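Local coordinates for Trp Repressor Binding Protein (Bacillus subtilis, PDB 1RLI), which probably acts as an FMN-containing, NAD(P)H-dependent oxidoreductase of the SsuE family, at the interface of chains A and B. Coordinates in Å, arbitrary orientation; residue numbers count along the deposited sequence, not the author numbering. Chains: chain A/B, Trp Repressor Binding Protein.

The interface of chains A and B. Residues chain A 97-98, 101, 142, 145-146; chain B 83-84, 126.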
loop_
_atom_site.group_PDB
_atom_site.type_symbol
_atom_site.label_atom_id
_atom_site.label_comp_id
_atom_site.label_asym_id
_atom_site.label_seq_id
_atom_site.Cartn_x
_atom_site.Cartn_y
_atom_site.Cartn_z
ATOM N N TRP A 97 21.253 0.477 11.453
ATOM C CA TRP A 97 20.656 0.491 12.789
ATOM C C TRP A 97 20.642 -0.934 13.336
ATOM O O TRP A 97 20.628 -1.145 14.553
ATOM C CB TRP A 97 19.223 1.035 12.781
ATOM C CG TRP A 97 19.102 2.522 12.553
ATOM C CD1 TRP A 97 20.115 3.411 12.320
ATOM C CD2 TRP A 97 17.885 3.278 12.512
ATOM N NE1 TRP A 97 19.600 4.673 12.134
ATOM C CE2 TRP A 97 18.237 4.620 12.248
ATOM C CE3 TRP A 97 16.532 2.948 12.670
ATOM C CZ2 TRP A 97 17.283 5.640 12.134
ATOM C CZ3 TRP A 97 15.580 3.960 12.556
ATOM C CH2 TRP A 97 15.963 5.293 12.289
ATOM N N SER A 98 20.650 -1.917 12.436
ATOM C CA SER A 98 20.664 -3.306 12.868
ATOM C C SER A 98 21.954 -3.565 13.651
ATOM O O SER A 98 21.963 -4.322 14.616
ATOM C CB SER A 98 20.601 -4.250 11.671
ATOM O OG SER A 98 19.290 -4.274 11.125
ATOM N N LEU A 101 21.670 -1.734 17.072
ATOM C CA LEU A 101 20.787 -2.404 18.024
ATOM C C LEU A 101 21.522 -3.502 18.805
ATOM O O LEU A 101 21.012 -4.011 19.800
ATOM C CB LEU A 101 19.590 -3.021 17.293
ATOM C CG LEU A 101 18.497 -2.031 16.892
ATOM C CD1 LEU A 101 17.535 -2.690 15.923
ATOM C CD2 LEU A 101 17.767 -1.550 18.134
ATOM N N ILE A 142 8.992 1.126 9.972
ATOM C CA ILE A 142 10.306 1.351 10.571
ATOM C C ILE A 142 10.139 2.051 11.925
ATOM O O ILE A 142 10.663 1.591 12.945
ATOM C CB ILE A 142 11.177 2.212 9.654
ATOM C CG1 ILE A 142 11.575 1.382 8.418
ATOM C CG2 ILE A 142 12.455 2.670 10.400
ATOM C CD1 ILE A 142 12.262 2.188 7.342
ATOM N N PHE A 145 8.399 -0.123 14.571
ATOM C CA PHE A 145 9.296 -1.165 15.071
ATOM C C PHE A 145 10.184 -0.610 16.182
ATOM O O PHE A 145 10.486 -1.316 17.150
ATOM C CB PHE A 145 10.180 -1.712 13.941
ATOM C CG PHE A 145 11.221 -2.692 14.405
ATOM C CD1 PHE A 145 10.919 -4.045 14.537
ATOM C CD2 PHE A 145 12.500 -2.259 14.737
ATOM C CE1 PHE A 145 11.885 -4.954 14.998
ATOM C CE2 PHE A 145 13.475 -3.165 15.199
ATOM C CZ PHE A 145 13.162 -4.510 15.326
ATOM N N MET A 146 10.588 0.652 16.039
ATOM C CA MET A 146 11.442 1.326 17.015
ATOM C C MET A 146 10.648 1.951 18.163
ATOM O O MET A 146 11.238 2.424 19.142
ATOM C CB MET A 146 12.266 2.417 16.335
ATOM C CG MET A 146 13.280 1.923 15.300
ATOM S SD MET A 146 14.634 0.959 16.011
ATOM C CE MET A 146 15.692 2.276 16.578
ATOM N N TRP B 83 14.472 -3.782 7.266
ATOM C CA TRP B 83 13.744 -2.562 7.598
ATOM C C TRP B 83 12.578 -2.291 6.655
ATOM O O TRP B 83 12.383 -1.158 6.171
ATOM C CB TRP B 83 14.705 -1.359 7.650
ATOM C CG TRP B 83 15.695 -1.539 8.756
ATOM C CD1 TRP B 83 16.899 -2.187 8.680
ATOM C CD2 TRP B 83 15.485 -1.245 10.140
ATOM N NE1 TRP B 83 17.452 -2.325 9.940
ATOM C CE2 TRP B 83 16.605 -1.756 10.854
ATOM C CE3 TRP B 83 14.459 -0.610 10.851
ATOM C CZ2 TRP B 83 16.722 -1.650 12.251
ATOM C CZ3 TRP B 83 14.574 -0.505 12.249
ATOM C CH2 TRP B 83 15.701 -1.024 12.926
ATOM N N PHE B 84 11.802 -3.349 6.416
ATOM C CA PHE B 84 10.593 -3.295 5.591
ATOM C C PHE B 84 10.828 -2.893 4.144
ATOM O O PHE B 84 9.909 -2.482 3.419
ATOM C CB PHE B 84 9.574 -2.377 6.282
ATOM C CG PHE B 84 9.325 -2.772 7.707
ATOM C CD1 PHE B 84 8.538 -3.881 8.007
ATOM C CD2 PHE B 84 10.001 -2.122 8.739
ATOM C CE1 PHE B 84 8.435 -4.349 9.322
ATOM C CE2 PHE B 84 9.908 -2.577 10.036
ATOM C CZ PHE B 84 9.122 -3.699 10.330
ATOM N N ASP B 126 9.542 -10.536 10.298
ATOM C CA ASP B 126 8.534 -9.753 11.009
ATOM C C ASP B 126 7.218 -9.717 10.212
ATOM O O ASP B 126 6.976 -8.759 9.488
ATOM C CB ASP B 126 9.088 -8.334 11.213
ATOM C CG ASP B 126 8.246 -7.483 12.160
ATOM O OD1 ASP B 126 7.204 -7.957 12.663
ATOM O OD2 ASP B 126 8.649 -6.321 12.399
#
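The indole of B:Trp83 lies between A:Trp97, which stands over one face, and A:Phe145, displaced towards the other. A:Trp97 is roughly perpendicular to the indole, with CB 3.7 Å from CZ2 of B:Trp83 and the CE3 rim above the benzo ring. A:Phe145 is offset beyond the rim, its CD2–CE2 side meeting CZ3 and CH2 edge-to-face with the planes 84° apart; CD2 of A:Phe145 is 3.7 Å from CZ3 of B:Trp83. CG of A:Phe145 is anti to the backbone N (chi1 174°), which carries the ring away from its helix towards chain B. At the indole tip, SD of the bent A:Met146 chain sits 3.8 Å from CH2 of B:Trp83, and CD1 of A:Leu101 meets the same end tip to tip. CG2 of A:Ile142 comes up beside CE3 of B:Trp83 from the A:Trp97 side, 3.9 Å away, while its CG1 and CD1 lie against the backbone carbonyl O of B:Trp83. On the pyrrole side, NE1 of B:Trp83 donates a hydrogen bond to the hydroxyl OG of A:Ser98 (2.9 Å), somewhat bent and 19° out of the indole plane. An alanine here removes the indole and its N-H, and would probably open a gap between A:Trp97 and A:Phe145 with the A:Ser98 hydroxyl left without this mate. B:Phe84 and A:Ile142 run antiparallel alongside each other, with CD2 of B:Phe84 3.9 Å from CG1 of A:Ile142, while carboxylate OD2 of B:Asp126 lies obliquely off CD1 of A:Phe145, 3.9 Å away and out of the ring plane. B:Trp83 and B:Phe84, both with left-handed backbone torsions, belong to the loop between strand 74-80 and helix 88-95; B:Asp126 follows strand 117-124. They meet A's helices 97-100 and 133-146 in a flavodoxin-like fold, and two-fold symmetry repeats the contact with the chains exchanged, consistent with a dimer unit in the deposited tetramer.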